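Local coordinates for 450aa long hypothetical fmu protein (Pyrococcus horikoshii, PDB 2YXL), which probably binds RNA and methylates cytosine at carbon 5 using S-adenosylmethionine, as other members of the RsmB/NOP family do, at residues S252-P257 with R384-T389; Y288-D293 with E324-E329; D332-D337 with E373-L378. All coordinates share one frame; numbering follows the deposited sequence.

Contact 1: S252-P257 with R384-T389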
loop_
_atom_site.group_PDB
_atom_site.type_symbol
_atom_site.label_atom_id
_atom_site.label_comp_id
_atom_site.label_asym_id
_atom_site.label_seq_id
_atom_site.Cartn_x
_atom_site.Cartn_y
_atom_site.Cartn_z
ATOM N N SER A 252 12.932 -4.505 10.098
ATOM C CA SER A 252 13.082 -4.939 11.490
ATOM C C SER A 252 14.307 -5.823 11.711
ATOM O O SER A 252 14.970 -5.715 12.741
ATOM C CB SER A 252 11.826 -5.657 11.985
ATOM O OG SER A 252 10.737 -4.759 12.098
ATOM N N ILE A 253 14.602 -6.693 10.746
ATOM C CA ILE A 253 15.758 -7.591 10.841
ATOM C C ILE A 253 17.069 -6.799 10.803
ATOM O O ILE A 253 18.009 -7.115 11.529
ATOM C CB ILE A 253 15.721 -8.703 9.747
ATOM C CG1 ILE A 253 14.553 -9.658 10.003
ATOM C CG2 ILE A 253 17.038 -9.497 9.705
ATOM C CD1 ILE A 253 14.042 -10.381 8.763
ATOM N N VAL A 254 17.108 -5.764 9.967
ATOM C CA VAL A 254 18.284 -4.899 9.832
ATOM C C VAL A 254 18.595 -4.124 11.124
ATOM O O VAL A 254 19.741 -4.117 11.579
ATOM C CB VAL A 254 18.148 -3.948 8.607
ATOM C CG1 VAL A 254 19.131 -2.774 8.686
ATOM C CG2 VAL A 254 18.351 -4.729 7.313
ATOM N N LEU A 255 17.571 -3.497 11.709
ATOM C CA LEU A 255 17.698 -2.784 12.983
ATOM C C LEU A 255 18.235 -3.725 14.063
ATOM O O LEU A 255 19.045 -3.323 14.915
ATOM C CB LEU A 255 16.343 -2.216 13.424
ATOM C CG LEU A 255 16.225 -0.847 14.119
ATOM C CD1 LEU A 255 15.041 -0.847 15.083
ATOM C CD2 LEU A 255 17.486 -0.374 14.844
ATOM N N ASP A 256 17.759 -4.970 14.011
ATOM C CA ASP A 256 18.248 -6.069 14.846
ATOM C C ASP A 256 18.048 -5.842 16.354
ATOM O O ASP A 256 19.023 -5.741 17.101
ATOM C CB ASP A 256 19.716 -6.378 14.512
ATOM C CG ASP A 256 20.200 -7.672 15.132
ATOM O OD1 ASP A 256 21.416 -7.775 15.397
ATOM O OD2 ASP A 256 19.369 -8.585 15.352
ATOM N N PRO A 257 16.780 -5.767 16.806
ATOM C CA PRO A 257 16.522 -5.612 18.235
ATOM C C PRO A 257 16.780 -6.904 19.007
ATOM O O PRO A 257 16.489 -7.994 18.505
ATOM C CB PRO A 257 15.040 -5.237 18.282
ATOM C CG PRO A 257 14.460 -5.874 17.073
ATOM C CD PRO A 257 15.529 -5.810 16.023
ATOM N N ARG A 384 21.131 2.504 18.155
ATOM C CA ARG A 384 20.988 2.558 16.697
ATOM C C ARG A 384 19.629 3.093 16.245
ATOM O O ARG A 384 18.605 2.854 16.885
ATOM C CB ARG A 384 21.238 1.183 16.069
ATOM C CG ARG A 384 22.704 0.772 16.023
ATOM C CD ARG A 384 22.916 -0.450 15.152
ATOM N NE ARG A 384 24.328 -0.821 15.060
ATOM C CZ ARG A 384 24.813 -1.755 14.246
ATOM N NH1 ARG A 384 24.004 -2.425 13.434
ATOM N NH2 ARG A 384 26.111 -2.018 14.238
ATOM N N LEU A 385 19.639 3.816 15.129
ATOM C CA LEU A 385 18.436 4.371 14.535
ATOM C C LEU A 385 18.294 3.826 13.118
ATOM O O LEU A 385 19.236 3.899 12.326
ATOM C CB LEU A 385 18.530 5.904 14.488
ATOM C CG LEU A 385 17.287 6.806 14.374
ATOM C CD1 LEU A 385 17.709 8.241 14.104
ATOM C CD2 LEU A 385 16.293 6.364 13.317
ATOM N N LEU A 386 17.128 3.272 12.799
ATOM C CA LEU A 386 16.826 2.916 11.416
ATOM C C LEU A 386 15.715 3.793 10.869
ATOM O O LEU A 386 14.636 3.895 11.456
ATOM C CB LEU A 386 16.470 1.432 11.258
ATOM C CG LEU A 386 16.020 0.988 9.854
ATOM C CD1 LEU A 386 17.148 1.037 8.819
ATOM C CD2 LEU A 386 15.399 -0.397 9.899
ATOM N N TYR A 387 16.008 4.434 9.745
ATOM C CA TYR A 387 15.039 5.249 9.044
ATOM C C TYR A 387 14.617 4.516 7.773
ATOM O O TYR A 387 15.462 4.102 6.973
ATOM C CB TYR A 387 15.649 6.616 8.723
ATOM C CG TYR A 387 14.778 7.531 7.893
ATOM C CD1 TYR A 387 13.796 8.326 8.489
ATOM C CD2 TYR A 387 14.957 7.625 6.514
ATOM C CE1 TYR A 387 13.004 9.187 7.728
ATOM C CE2 TYR A 387 14.168 8.481 5.744
ATOM C CZ TYR A 387 13.197 9.257 6.358
ATOM O OH TYR A 387 12.417 10.091 5.592
ATOM N N THR A 388 13.311 4.335 7.609
ATOM C CA THR A 388 12.771 3.717 6.403
ATOM C C THR A 388 11.558 4.475 5.904
ATOM O O THR A 388 10.795 5.031 6.695
ATOM C CB THR A 388 12.350 2.231 6.606
ATOM O OG1 THR A 388 11.338 2.139 7.616
ATOM C CG2 THR A 388 13.530 1.355 6.977
ATOM N N THR A 389 11.413 4.504 4.583
ATOM C CA THR A 389 10.174 4.900 3.925
ATOM C C THR A 389 9.856 3.868 2.845
ATOM O O THR A 389 10.733 3.108 2.418
ATOM C CB THR A 389 10.275 6.287 3.244
ATOM O OG1 THR A 389 11.061 6.180 2.048
ATOM C CG2 THR A 389 10.885 7.337 4.180
#
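In the class I methyltransferase fold of this protein, Leu255 and Val254, at the end of helix 246-255, pack against Leu386 on strand 383-389, an inner strand of the central sheet. The CA atoms of Leu255 and Leu386 are 6.0 Å apart, the nearest backbone approach, and the two leucines account for most of the 238 Å² buried between the segments. Leu255 lies obliquely across Leu386, its CG 3.7 Å from Leu386 CB. The branches then part: Leu386 CD2 comes to 4.1 Å from Leu255 CB, while Leu255 CD2 runs toward the start of the strand, 4.0 Å from the carbonyl O of Arg384. Leu386 holds CG anti to its backbone N (chi1 175°), which carries the fork of its two methyls to the helix. One of them, CD1, meets Val254 CG1 at 4.3 Å, so the branches of Leu386 are shared between consecutive helix residues. Arg384, two residues earlier and on the same strand face, adds its CB at 4.2 Å from Leu255 CD2.

The helix finishes here: Asp256 N still bonds to Ser252 O, but Asp256 itself turns to positive phi (62°). Beyond the pair, Leu255 O accepts a hydrogen bond from Lys333 NZ of the neighbouring strand 331-337, whose Leu335 touches both leucines. Strand 383-389 runs directly into Cys390, the predicted nucleophile, and the side chain of Leu386 lies about 7 Å from that of Lys273, whose backbone N binds sinefungin. Asp256 OD1 and Arg384 NH1 remain 6.3 Å apart, too far for a bond between the charges. The interface is therefore joined by dispersion and shape, its polar links going elsewhere in the domain.

Contact 2: Y288-D293 with E324-E329. With SFG (sinefungin), chain B.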
loop_
_atom_site.group_PDB
_atom_site.type_symbol
_atom_site.label_atom_id
_atom_site.label_comp_id
_atom_site.label_asym_id
_atom_site.label_seq_id
_atom_site.Cartn_x
_atom_site.Cartn_y
_atom_site.Cartn_z
ATOM N N TYR A 288 7.836 0.915 22.817
ATOM C CA TYR A 288 6.955 2.076 22.818
ATOM C C TYR A 288 6.493 2.347 21.389
ATOM O O TYR A 288 7.312 2.612 20.503
ATOM C CB TYR A 288 7.660 3.306 23.405
ATOM C CG TYR A 288 7.957 3.214 24.890
ATOM C CD1 TYR A 288 9.245 2.938 25.347
ATOM C CD2 TYR A 288 6.949 3.409 25.839
ATOM C CE1 TYR A 288 9.525 2.856 26.710
ATOM C CE2 TYR A 288 7.220 3.328 27.205
ATOM C CZ TYR A 288 8.509 3.051 27.631
ATOM O OH TYR A 288 8.782 2.969 28.977
ATOM N N ALA A 289 5.182 2.273 21.174
ATOM C CA ALA A 289 4.597 2.418 19.841
ATOM C C ALA A 289 3.746 3.682 19.709
ATOM O O ALA A 289 2.655 3.773 20.275
ATOM C CB ALA A 289 3.784 1.177 19.486
ATOM N N PHE A 290 4.258 4.648 18.950
ATOM C CA PHE A 290 3.597 5.937 18.756
ATOM C C PHE A 290 2.839 6.004 17.435
ATOM O O PHE A 290 3.342 5.556 16.402
ATOM C CB PHE A 290 4.621 7.075 18.800
ATOM C CG PHE A 290 5.252 7.281 20.147
ATOM C CD1 PHE A 290 6.403 6.583 20.508
ATOM C CD2 PHE A 290 4.706 8.185 21.053
ATOM C CE1 PHE A 290 6.993 6.774 21.754
ATOM C CE2 PHE A 290 5.290 8.384 22.303
ATOM C CZ PHE A 290 6.436 7.677 22.653
ATOM N N ASP A 291 1.632 6.567 17.479
ATOM C CA ASP A 291 0.857 6.882 16.275
ATOM C C ASP A 291 -0.265 7.880 16.571
ATOM O O ASP A 291 -1.006 7.720 17.544
ATOM C CB ASP A 291 0.286 5.618 15.627
ATOM C CG ASP A 291 0.010 5.798 14.146
ATOM O OD1 ASP A 291 0.765 5.224 13.335
ATOM O OD2 ASP A 291 -0.951 6.517 13.792
ATOM N N VAL A 292 -0.389 8.898 15.722
ATOM C CA VAL A 292 -1.408 9.942 15.896
ATOM C C VAL A 292 -2.821 9.464 15.561
ATOM O O VAL A 292 -3.804 10.018 16.059
ATOM C CB VAL A 292 -1.092 11.230 15.080
ATOM C CG1 VAL A 292 0.045 12.007 15.723
ATOM C CG2 VAL A 292 -0.785 10.908 13.615
ATOM N N ASP A 293 -2.912 8.436 14.720
ATOM C CA ASP A 293 -4.197 7.916 14.268
ATOM C C ASP A 293 -4.741 6.876 15.245
ATOM O O ASP A 293 -4.169 5.795 15.401
ATOM C CB ASP A 293 -4.067 7.333 12.857
ATOM C CG ASP A 293 -5.403 7.214 12.149
ATOM O OD1 ASP A 293 -6.169 6.279 12.469
ATOM O OD2 ASP A 293 -5.683 8.050 11.263
ATOM N N GLU A 324 10.778 13.903 26.591
ATOM C CA GLU A 324 9.786 14.420 27.561
ATOM C C GLU A 324 8.360 13.848 27.433
ATOM O O GLU A 324 7.368 14.543 27.668
ATOM C CB GLU A 324 9.815 15.964 27.724
ATOM C CG GLU A 324 10.192 16.810 26.500
ATOM C CD GLU A 324 9.026 17.086 25.559
ATOM O OE1 GLU A 324 7.861 16.834 25.936
ATOM O OE2 GLU A 324 9.279 17.559 24.432
ATOM N N ILE A 325 8.287 12.571 27.060
ATOM C CA ILE A 325 7.081 11.753 27.207
ATOM C C ILE A 325 7.519 10.411 27.788
ATOM O O ILE A 325 6.904 9.896 28.726
ATOM C CB ILE A 325 6.326 11.535 25.860
ATOM C CG1 ILE A 325 5.688 12.841 25.349
ATOM C CG2 ILE A 325 5.284 10.410 25.976
ATOM C CD1 ILE A 325 4.516 13.382 26.177
ATOM N N ILE A 326 8.595 9.862 27.228
ATOM C CA ILE A 326 9.163 8.592 27.682
ATOM C C ILE A 326 10.597 8.762 28.191
ATOM O O ILE A 326 11.131 7.882 28.869
ATOM C CB ILE A 326 9.112 7.503 26.575
ATOM C CG1 ILE A 326 9.793 7.994 25.290
ATOM C CG2 ILE A 326 7.665 7.079 26.312
ATOM C CD1 ILE A 326 10.195 6.884 24.335
ATOM N N GLY A 327 11.208 9.898 27.859
ATOM C CA GLY A 327 12.565 10.211 28.301
ATOM C C GLY A 327 13.468 10.677 27.176
ATOM O O GLY A 327 13.100 10.595 26.001
ATOM N N GLU A 328 14.651 11.168 27.540
ATOM C CA GLU A 328 15.644 11.624 26.570
ATOM C C GLU A 328 16.344 10.421 25.928
ATOM O O GLU A 328 15.762 9.758 25.072
ATOM C CB GLU A 328 16.652 12.573 27.232
ATOM C CG GLU A 328 17.340 13.544 26.270
ATOM C CD GLU A 328 16.507 14.780 25.959
ATOM O OE1 GLU A 328 16.621 15.303 24.831
ATOM O OE2 GLU A 328 15.743 15.238 26.839
ATOM N N GLU A 329 17.575 10.132 26.348
ATOM C CA GLU A 329 18.341 9.011 25.802
ATOM C C GLU A 329 17.949 7.701 26.487
ATOM O O GLU A 329 18.689 7.175 27.323
ATOM C CB GLU A 329 19.847 9.269 25.932
ATOM C CG GLU A 329 20.361 10.448 25.111
ATOM C CD GLU A 329 21.850 10.697 25.291
ATOM O OE1 GLU A 329 22.520 11.030 24.292
ATOM O OE2 GLU A 329 22.355 10.562 26.427
HETATM N N SFG B . 5.411 1.272 10.605
HETATM C CA SFG B . 4.008 0.963 10.276
HETATM C C SFG B . 3.854 -0.542 9.976
HETATM O O SFG B . 2.720 -1.043 10.122
HETATM O OXT SFG B . 4.876 -1.168 9.618
HETATM C CB SFG B . 3.536 1.827 9.091
HETATM C CG SFG B . 3.518 3.321 9.465
HETATM C CD SFG B . 2.969 4.214 8.341
HETATM N NE SFG B . 3.866 4.118 7.180
HETATM C "C5'" SFG B . 2.905 5.703 8.750
HETATM C "C4'" SFG B . 2.162 5.973 10.083
HETATM O "O4'" SFG B . 2.743 7.183 10.625
HETATM C "C3'" SFG B . 0.661 6.276 9.920
HETATM O "O3'" SFG B . -0.088 5.320 10.682
HETATM C "C2'" SFG B . 0.490 7.688 10.503
HETATM O "O2'" SFG B . -0.711 7.789 11.279
HETATM C "C1'" SFG B . 1.704 7.788 11.419
HETATM N N9 SFG B . 2.125 9.181 11.752
HETATM C C8 SFG B . 2.229 10.208 10.905
HETATM N N7 SFG B . 2.646 11.291 11.561
HETATM C C5 SFG B . 2.810 10.954 12.837
HETATM C C6 SFG B . 3.218 11.647 13.974
HETATM N N6 SFG B . 3.543 12.936 13.906
HETATM N N1 SFG B . 3.279 10.993 15.148
HETATM C C2 SFG B . 2.958 9.708 15.229
HETATM N N3 SFG B . 2.565 9.021 14.163
HETATM C C4 SFG B . 2.482 9.613 12.959
#
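Ile326 sets its CG2 methyl over one face of the Tyr288 ring in a CH-pi contact, 4.0 Å from the ring centroid and 20° off the normal. The methyl is displaced toward the rim, with Tyr288 CD2 its nearest ring atom at 3.8 Å. The same CG2 also reaches the edge of Phe290, 3.9 Å from CZ and near the plane of that ring, so one methyl meets a face and an edge at once. Ile326 CG1 stands between its backbone N and carbonyl carbon (chi1 55°), and this carries CD1 to the two aromatic rings as well. Around this tight centre, Leu315 and Val264 of the flanking strands complete the packing.

The other end is looser. Ile325 is exposed; its CG2 comes no nearer than 4.2 Å to Phe290 CE2, at the ring edge, and the CG1 branch leads away from the strand.

Strand 286-290 is the second strand of the Rossmann-like sheet, and just past it comes the acidic residue that grips the cofactor ribose in class I methyltransferases. Here Asp291 OD1 accepts from O3' of sinefungin and OD2 from O2', each at 2.8 Å. OD2 also uses its anti lone pair to take the N-H of Asp293 at 2.9 Å (155°), an Asx turn that fixes the carboxylate. Replacing Asp291 by alanine removes the carboxylate, which would probably leave both ribose hydroxyls and the N-H groups of Asp293 and Ala269 without this acceptor. Val292 lays both methyls over one face of the adenine, CG1 3.4 Å from N1.

Contact 3: D332-D337 with E373-L378. With SFG (sinefungin), chain B.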
loop_
_atom_site.group_PDB
_atom_site.type_symbol
_atom_site.label_atom_id
_atom_site.label_comp_id
_atom_site.label_asym_id
_atom_site.label_seq_id
_atom_site.Cartn_x
_atom_site.Cartn_y
_atom_site.Cartn_z
ATOM N N ASP A 332 17.442 1.876 23.367
ATOM C CA ASP A 332 18.554 1.074 22.855
ATOM C C ASP A 332 18.601 1.137 21.338
ATOM O O ASP A 332 19.674 1.210 20.744
ATOM C CB ASP A 332 18.423 -0.383 23.305
ATOM C CG ASP A 332 18.860 -0.595 24.737
ATOM O OD1 ASP A 332 18.073 -1.173 25.513
ATOM O OD2 ASP A 332 19.987 -0.187 25.089
ATOM N N LYS A 333 17.424 1.094 20.722
ATOM C CA LYS A 333 17.281 1.318 19.289
ATOM C C LYS A 333 15.879 1.789 18.936
ATOM O O LYS A 333 14.899 1.385 19.560
ATOM C CB LYS A 333 17.664 0.075 18.476
ATOM C CG LYS A 333 17.175 -1.246 19.037
ATOM C CD LYS A 333 17.727 -2.424 18.249
ATOM C CE LYS A 333 19.203 -2.695 18.536
ATOM N NZ LYS A 333 20.099 -1.941 17.612
ATOM N N VAL A 334 15.803 2.661 17.937
ATOM C CA VAL A 334 14.534 3.204 17.473
ATOM C C VAL A 334 14.333 2.936 15.984
ATOM O O VAL A 334 15.261 3.065 15.181
ATOM C CB VAL A 334 14.393 4.728 17.791
ATOM C CG1 VAL A 334 15.563 5.516 17.232
ATOM C CG2 VAL A 334 13.069 5.293 17.270
ATOM N N LEU A 335 13.112 2.544 15.636
ATOM C CA LEU A 335 12.704 2.423 14.250
ATOM C C LEU A 335 11.816 3.601 13.882
ATOM O O LEU A 335 10.799 3.858 14.536
ATOM C CB LEU A 335 11.962 1.101 14.016
ATOM C CG LEU A 335 11.206 0.927 12.692
ATOM C CD1 LEU A 335 12.159 0.772 11.515
ATOM C CD2 LEU A 335 10.252 -0.252 12.776
ATOM N N LEU A 336 12.218 4.327 12.845
ATOM C CA LEU A 336 11.365 5.344 12.259
ATOM C C LEU A 336 10.950 4.915 10.854
ATOM O O LEU A 336 11.625 5.216 9.863
ATOM C CB LEU A 336 12.040 6.727 12.266
ATOM C CG LEU A 336 11.291 7.934 11.674
ATOM C CD1 LEU A 336 9.851 8.047 12.175
ATOM C CD2 LEU A 336 12.052 9.225 11.948
ATOM N N ASP A 337 9.845 4.179 10.788
ATOM C CA ASP A 337 9.221 3.854 9.519
ATOM C C ASP A 337 8.303 5.023 9.200
ATOM O O ASP A 337 7.102 4.996 9.480
ATOM C CB ASP A 337 8.460 2.527 9.598
ATOM C CG ASP A 337 7.866 2.115 8.264
ATOM O OD1 ASP A 337 8.537 2.287 7.221
ATOM O OD2 ASP A 337 6.723 1.611 8.256
ATOM N N GLU A 373 14.668 14.237 13.998
ATOM C CA GLU A 373 15.280 14.982 15.100
ATOM C C GLU A 373 14.756 14.480 16.445
ATOM O O GLU A 373 15.499 14.428 17.429
ATOM C CB GLU A 373 15.022 16.489 14.957
ATOM C CG GLU A 373 15.878 17.360 15.881
ATOM C CD GLU A 373 15.388 18.799 15.987
ATOM O OE1 GLU A 373 14.730 19.290 15.044
ATOM O OE2 GLU A 373 15.675 19.446 17.021
ATOM N N SER A 374 13.475 14.120 16.475
ATOM C CA SER A 374 12.861 13.521 17.657
ATOM C C SER A 374 13.432 12.125 17.926
ATOM O O SER A 374 13.605 11.733 19.083
ATOM C CB SER A 374 11.338 13.462 17.500
ATOM O OG SER A 374 10.699 13.060 18.753
ATOM N N ALA A 375 13.731 11.389 16.854
ATOM C CA ALA A 375 14.339 10.061 16.955
ATOM C C ALA A 375 15.762 10.138 17.501
ATOM O O ALA A 375 16.121 9.388 18.411
ATOM C CB ALA A 375 14.322 9.351 15.597
ATOM N N ALA A 376 16.555 11.056 16.945
ATOM C CA ALA A 376 17.956 11.242 17.332
ATOM C C ALA A 376 18.130 11.361 18.835
ATOM O O ALA A 376 19.006 10.721 19.420
ATOM C CB ALA A 376 18.536 12.469 16.647
ATOM N N ARG A 377 17.277 12.173 19.452
ATOM C CA ARG A 377 17.379 12.485 20.875
ATOM C C ARG A 377 16.899 11.345 21.782
ATOM O O ARG A 377 17.127 11.377 22.992
ATOM C CB ARG A 377 16.642 13.796 21.177
ATOM C CG ARG A 377 17.350 15.037 20.628
ATOM C CD ARG A 377 16.399 16.200 20.349
ATOM N NE ARG A 377 15.855 16.801 21.567
ATOM C CZ ARG A 377 14.558 16.979 21.810
ATOM N NH1 ARG A 377 13.646 16.617 20.913
ATOM N NH2 ARG A 377 14.169 17.533 22.950
ATOM N N LEU A 378 16.253 10.339 21.191
ATOM C CA LEU A 378 15.796 9.157 21.929
ATOM C C LEU A 378 16.868 8.068 22.033
ATOM O O LEU A 378 16.826 7.229 22.938
ATOM C CB LEU A 378 14.527 8.574 21.301
ATOM C CG LEU A 378 13.202 9.331 21.428
ATOM C CD1 LEU A 378 12.174 8.708 20.501
ATOM C CD2 LEU A 378 12.686 9.341 22.856
HETATM N N SFG B . 5.411 1.272 10.605
HETATM C CA SFG B . 4.008 0.963 10.276
HETATM C C SFG B . 3.854 -0.542 9.976
HETATM O O SFG B . 2.720 -1.043 10.122
HETATM O OXT SFG B . 4.876 -1.168 9.618
HETATM C CB SFG B . 3.536 1.827 9.091
HETATM C CG SFG B . 3.518 3.321 9.465
HETATM C CD SFG B . 2.969 4.214 8.341
HETATM N NE SFG B . 3.866 4.118 7.180
HETATM C "C5'" SFG B . 2.905 5.703 8.750
HETATM C "C4'" SFG B . 2.162 5.973 10.083
HETATM O "O4'" SFG B . 2.743 7.183 10.625
HETATM C "C3'" SFG B . 0.661 6.276 9.920
HETATM O "O3'" SFG B . -0.088 5.320 10.682
HETATM C "C2'" SFG B . 0.490 7.688 10.503
HETATM O "O2'" SFG B . -0.711 7.789 11.279
HETATM C "C1'" SFG B . 1.704 7.788 11.419
HETATM N N9 SFG B . 2.125 9.181 11.752
HETATM C C8 SFG B . 2.229 10.208 10.905
HETATM N N7 SFG B . 2.646 11.291 11.561
HETATM C C5 SFG B . 2.810 10.954 12.837
HETATM C C6 SFG B . 3.218 11.647 13.974
HETATM N N6 SFG B . 3.543 12.936 13.906
HETATM N N1 SFG B . 3.279 10.993 15.148
HETATM C C2 SFG B . 2.958 9.708 15.229
HETATM N N3 SFG B . 2.565 9.021 14.163
HETATM C C4 SFG B . 2.482 9.613 12.959
#
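Ala375 faces strand 331-337 with its single methyl, and two strand side chains converge on it: Val334 CG1 and Leu336 CD2 each lie 4.3 Å from Ala375 CB. Val334 CG1 also approaches the backbone of the helix, 4.1 Å from Ala375 O. That oxygen is engaged along its own chain, accepting from Leu378 N at 2.9 Å. With a residue as small as alanine at the meeting point, strand and helix come close, the CA atoms of Val334 and Ala375 being 6.9 Å apart. All three touching residues are buried.

Strand 331-337 and strand 383-389 are parallel neighbours, and helix 361-376 lies in the connection between them, making a beta-alpha-beta crossover of the Rossmann-like domain; the contact seats this helix on the strand it follows. Val334 and Leu336 point to the helix, whereas Leu335, between them, points away and touches Lys273 and Leu277 of helix 272-280, so the strand is covered on both faces.

At its end the strand delivers Asp337, the first residue of an Asp-Ala-Pro-Cys sequence characteristic of RNA cytosine-5 methyltransferases. With CG anti to the backbone N (chi1 -176°), its carboxylate reaches the amino-acid end of sinefungin, and OD2 accepts from the ligand N at 2.7 Å. A second layer fixes that carboxylate: Lys273 NZ forms a salt bridge with OD2, and Thr388 OG1 of the adjacent strand hydrogen-bonds to OD1. On the helix side, Ser374 OG is hydrogen-bonded to the carbonyl O of Ala319, a residue whose own backbone N binds the ligand. Farther back along the chain, Asp332 OD2 forms a salt bridge with Lys380 NZ.

How the contacts relate
All three contacts draw on one sheet. Contacts 1 and 3 sit on adjacent parallel strands, their centres about 10 Å apart, and are stitched together by backbone bonds such as Leu336 N with Leu386 O, 2.8 Å. Contact 3 is wholly buried; contact 1 is partly so, and contact 2 shades into solvent along its loop. Contacts 2 and 3 adjoin through Leu378, whose CD2 lies 3.8 Å from Ile326 CD1. Aliphatic packing dominates contacts 1 and 3, while contact 2 relies on aromatic rings. Sinefungin is reached by segments 288-293 and 332-337, at different parts of the ligand: ribose and adenine in contact 2, the amino group of its amino-acid end in contact 3.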